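Local coordinates for recombination protein uvsY (Enterobacteria phage T4, PDB 4ZWS) that promotes assembly of UvsX recombinase filaments on single-stranded DNA and helps UvsX displace bound gp32 during phage DNA synthesis, at residues A[7-10]-A[11-15]; A[26-29]-A[30-33]. All coordinates share one frame; numbering follows the deposited sequence.

Contact 1: residues A[7-10]-A[11-15]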
# COMPACT_ATOMS: atom_id res chain seq x y z
N GLN A 7 19.30 14.27 -16.87
CA GLN A 7 19.26 13.02 -17.61
C GLN A 7 20.64 12.69 -18.15
O GLN A 7 21.13 11.57 -18.00
CB GLN A 7 18.24 13.10 -18.73
CG GLN A 7 16.85 13.22 -18.21
CD GLN A 7 15.82 13.29 -19.31
OE1 GLN A 7 16.14 13.55 -20.47
NE2 GLN A 7 14.55 13.06 -18.95
N GLU A 8 21.26 13.69 -18.76
CA GLU A 8 22.57 13.52 -19.33
C GLU A 8 23.62 13.26 -18.25
O GLU A 8 24.50 12.41 -18.42
CB GLU A 8 22.92 14.74 -20.17
CG GLU A 8 23.84 14.40 -21.32
CD GLU A 8 23.30 13.25 -22.17
OE1 GLU A 8 22.07 13.20 -22.43
OE2 GLU A 8 24.12 12.37 -22.54
N GLU A 9 23.50 13.97 -17.13
CA GLU A 9 24.45 13.82 -16.04
C GLU A 9 24.42 12.41 -15.43
O GLU A 9 25.47 11.82 -15.19
CB GLU A 9 24.21 14.86 -14.96
CG GLU A 9 25.27 14.83 -13.89
CD GLU A 9 25.12 15.94 -12.87
OE1 GLU A 9 25.92 15.98 -11.92
OE2 GLU A 9 24.20 16.78 -13.02
N LEU A 10 23.22 11.90 -15.15
CA LEU A 10 23.09 10.56 -14.59
C LEU A 10 23.62 9.49 -15.54
O LEU A 10 24.30 8.55 -15.11
CB LEU A 10 21.64 10.23 -14.25
CG LEU A 10 21.43 8.87 -13.58
CD1 LEU A 10 22.11 8.83 -12.22
CD2 LEU A 10 19.97 8.52 -13.46
N LYS A 11 23.33 9.66 -16.83
CA LYS A 11 23.75 8.70 -17.84
C LYS A 11 25.26 8.56 -17.84
O LYS A 11 25.79 7.46 -17.93
CB LYS A 11 23.27 9.13 -19.23
CG LYS A 11 23.61 8.16 -20.33
CD LYS A 11 23.47 8.82 -21.68
CE LYS A 11 23.18 7.82 -22.77
NZ LYS A 11 23.10 8.49 -24.10
N LYS A 12 25.94 9.69 -17.71
CA LYS A 12 27.38 9.70 -17.64
C LYS A 12 27.84 9.05 -16.33
O LYS A 12 28.77 8.24 -16.33
CB LYS A 12 27.88 11.14 -17.80
CG LYS A 12 29.36 11.37 -17.63
CD LYS A 12 29.69 12.86 -17.78
CE LYS A 12 28.84 13.76 -16.85
NZ LYS A 12 28.99 13.53 -15.37
N ASP A 13 27.15 9.35 -15.23
CA ASP A 13 27.54 8.90 -13.89
C ASP A 13 27.48 7.39 -13.66
O ASP A 13 28.33 6.83 -12.97
CB ASP A 13 26.65 9.56 -12.83
CG ASP A 13 27.07 10.99 -12.51
OD1 ASP A 13 28.17 11.41 -12.93
OD2 ASP A 13 26.25 11.69 -11.87
N VAL A 14 26.45 6.74 -14.21
CA VAL A 14 26.19 5.34 -13.90
C VAL A 14 27.06 4.36 -14.69
O VAL A 14 27.10 3.18 -14.37
CB VAL A 14 24.70 4.97 -14.13
CG1 VAL A 14 23.82 5.81 -13.23
CG2 VAL A 14 24.30 5.17 -15.57
N PHE A 15 27.76 4.86 -15.70
CA PHE A 15 28.66 4.03 -16.49
C PHE A 15 29.67 3.37 -15.55
O PHE A 15 30.13 3.98 -14.59
CB PHE A 15 29.38 4.85 -17.56
CG PHE A 15 30.32 4.04 -18.41
CD1 PHE A 15 29.83 3.24 -19.43
CD2 PHE A 15 31.69 4.07 -18.18
CE1 PHE A 15 30.69 2.47 -20.22
CE2 PHE A 15 32.56 3.30 -18.96
CZ PHE A 15 32.06 2.50 -19.98
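The backbone of 7-10 runs without a break into 11-15, and four successive i to i+4 hydrogen bonds of 3.0 to 3.2 Å join them: K11 N to Q7 O, K12 N to E8 O, D13 N to E9 O and V14 N to L10 O. These bonds form turns of the short N-terminal α-helix 3-14 of UvsY, which packs against the two long helices of its own subunit.

On the apolar face L10 and V14 cross at a slant, L10 CD1 resting 3.6 Å from V14 CG1. L10 goes on to F109 and A113 of helix 91-135, while L36 and M30 of a second subunit pack on L10 and V14 respectively. On the exposed side E8 and K11 run alongside each other, a bend at chi2 (52°) of E8 bringing its OE2 to 3.7 Å from K11 CD; K11 NZ is 4.3 Å from E8 OE2, too far for a salt bridge, though the opposite charges probably still attract. E9 and D13 set their carboxylate planes 68° apart, with E9 OE1 and D13 OD2 4.3 Å from one another. Their like charges are probably offset by K34 of helix 21-64, whose NZ forms salt bridges with both oxygens; K38 forms a second salt bridge with E9 OE1, and W35 NE1 is hydrogen-bonded to D13 OD2. K12 pairs with its sequence neighbour rather than with a residue one turn away: bent at chi3 and chi4, its chain curls back to place NZ in a salt bridge to D13 OD1 at 3.3 Å, whose hydrogen bond is weak.

Contact 2: residues A[26-29]-A[30-33]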
# COMPACT_ATOMS: atom_id res chain seq x y z
N ALA A 26 34.13 3.01 -4.63
CA ALA A 26 34.34 4.13 -3.72
C ALA A 26 33.64 5.37 -4.24
O ALA A 26 33.00 6.10 -3.48
CB ALA A 26 35.82 4.38 -3.52
N ASN A 27 33.77 5.62 -5.54
CA ASN A 27 33.19 6.80 -6.15
C ASN A 27 31.66 6.73 -6.16
O ASN A 27 30.99 7.76 -6.24
CB ASN A 27 33.71 7.00 -7.57
CG ASN A 27 33.34 8.36 -8.15
OD1 ASN A 27 33.09 9.31 -7.41
ND2 ASN A 27 33.29 8.44 -9.47
N ASN A 28 31.12 5.52 -6.09
CA ASN A 28 29.68 5.33 -6.11
C ASN A 28 29.06 6.02 -4.89
O ASN A 28 27.95 6.56 -4.97
CB ASN A 28 29.31 3.85 -6.13
CG ASN A 28 27.84 3.63 -6.45
OD1 ASN A 28 27.41 3.80 -7.59
ND2 ASN A 28 27.06 3.27 -5.43
N VAL A 29 29.78 5.97 -3.78
CA VAL A 29 29.34 6.63 -2.55
C VAL A 29 29.28 8.13 -2.72
O VAL A 29 28.36 8.79 -2.26
CB VAL A 29 30.28 6.27 -1.37
CG1 VAL A 29 29.68 6.67 -0.03
CG2 VAL A 29 30.63 4.79 -1.43
N MET A 30 30.26 8.66 -3.44
CA MET A 30 30.33 10.08 -3.71
C MET A 30 29.18 10.47 -4.62
O MET A 30 28.55 11.52 -4.41
CB MET A 30 31.68 10.43 -4.32
CG MET A 30 32.70 10.88 -3.29
SD MET A 30 34.33 11.26 -3.97
CE MET A 30 34.92 9.63 -4.36
N LEU A 31 28.89 9.62 -5.61
CA LEU A 31 27.77 9.89 -6.51
C LEU A 31 26.45 9.97 -5.78
O LEU A 31 25.64 10.86 -6.04
CB LEU A 31 27.68 8.82 -7.59
CG LEU A 31 28.75 8.81 -8.67
CD1 LEU A 31 28.53 7.62 -9.58
CD2 LEU A 31 28.67 10.09 -9.45
N TYR A 32 26.24 9.06 -4.84
CA TYR A 32 25.00 9.05 -4.10
C TYR A 32 24.88 10.35 -3.33
O TYR A 32 23.86 11.05 -3.40
CB TYR A 32 24.97 7.87 -3.14
CG TYR A 32 23.61 7.58 -2.55
CD1 TYR A 32 23.26 8.10 -1.31
CD2 TYR A 32 22.66 6.84 -3.25
CE1 TYR A 32 22.03 7.87 -0.77
CE2 TYR A 32 21.41 6.59 -2.70
CZ TYR A 32 21.11 7.12 -1.45
OH TYR A 32 19.88 6.91 -0.87
N SER A 33 25.97 10.70 -2.66
CA SER A 33 26.05 11.96 -1.93
C SER A 33 25.73 13.16 -2.85
O SER A 33 24.98 14.05 -2.47
CB SER A 33 27.43 12.07 -1.29
OG SER A 33 27.63 13.36 -0.79
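Near the start of the long α-helix 21-64, M30 lays its side chain across that of N27, three residues earlier, at about a right angle. Its thioether end folds back through a bend at chi3 (-72°), so that CE comes 3.6 Å from N27 OD1 and 3.8 Å from N27 CA. M30 CB is likewise 3.6 Å from N27 OD1, and both carbons of M30 approach the amide oxygen from one side.

L31 follows, its N hydrogen-bonded to N27 O at 2.9 Å and its CG lying 3.5 Å from that same carbonyl oxygen. Beyond this turn the buried leucine packs on I117 and R120 of helix 91-135. There N28 is held at both ends of its amide, OD1 accepting from R120 NH1 and ND2 donating to I117 O, a pairing that fixes the rotation of the group.

Y32 N is hydrogen-bonded to N28 O, while the phenol side chain packs on L114 and I117 of helix 91-135, and its OH is hydrogen-bonded to F133 O of a third subunit. At S33 the backbone N is hydrogen-bonded to V29 O at 3.1 Å, and S33 CB stands 3.5 Å from V29 O.

How the contacts relate
Contacts 1 and 2 are both single-helix contacts, but on consecutive helices, 3-14 and 21-64, with centres about 13 Å apart. The two touch where D13 O meets L31 CD1 at 3.5 Å. Each is partly buried: Q7, L10 and V14 are the buried residues of contact 1, N28 and L31 those of contact 2. Contact 1 carries the ionic chemistry, E9 and D13 pairing with lysines of helix 21-64; contact 2 has no charged side chain and relies on amide, thioether and aromatic groups. Helix 91-135 receives apolar side chains from both, and its R120 is shared, bonding the carbonyl oxygens of V14 and F15 as well as contact 2. Different neighbouring subunits of the heptamer meet the two contacts.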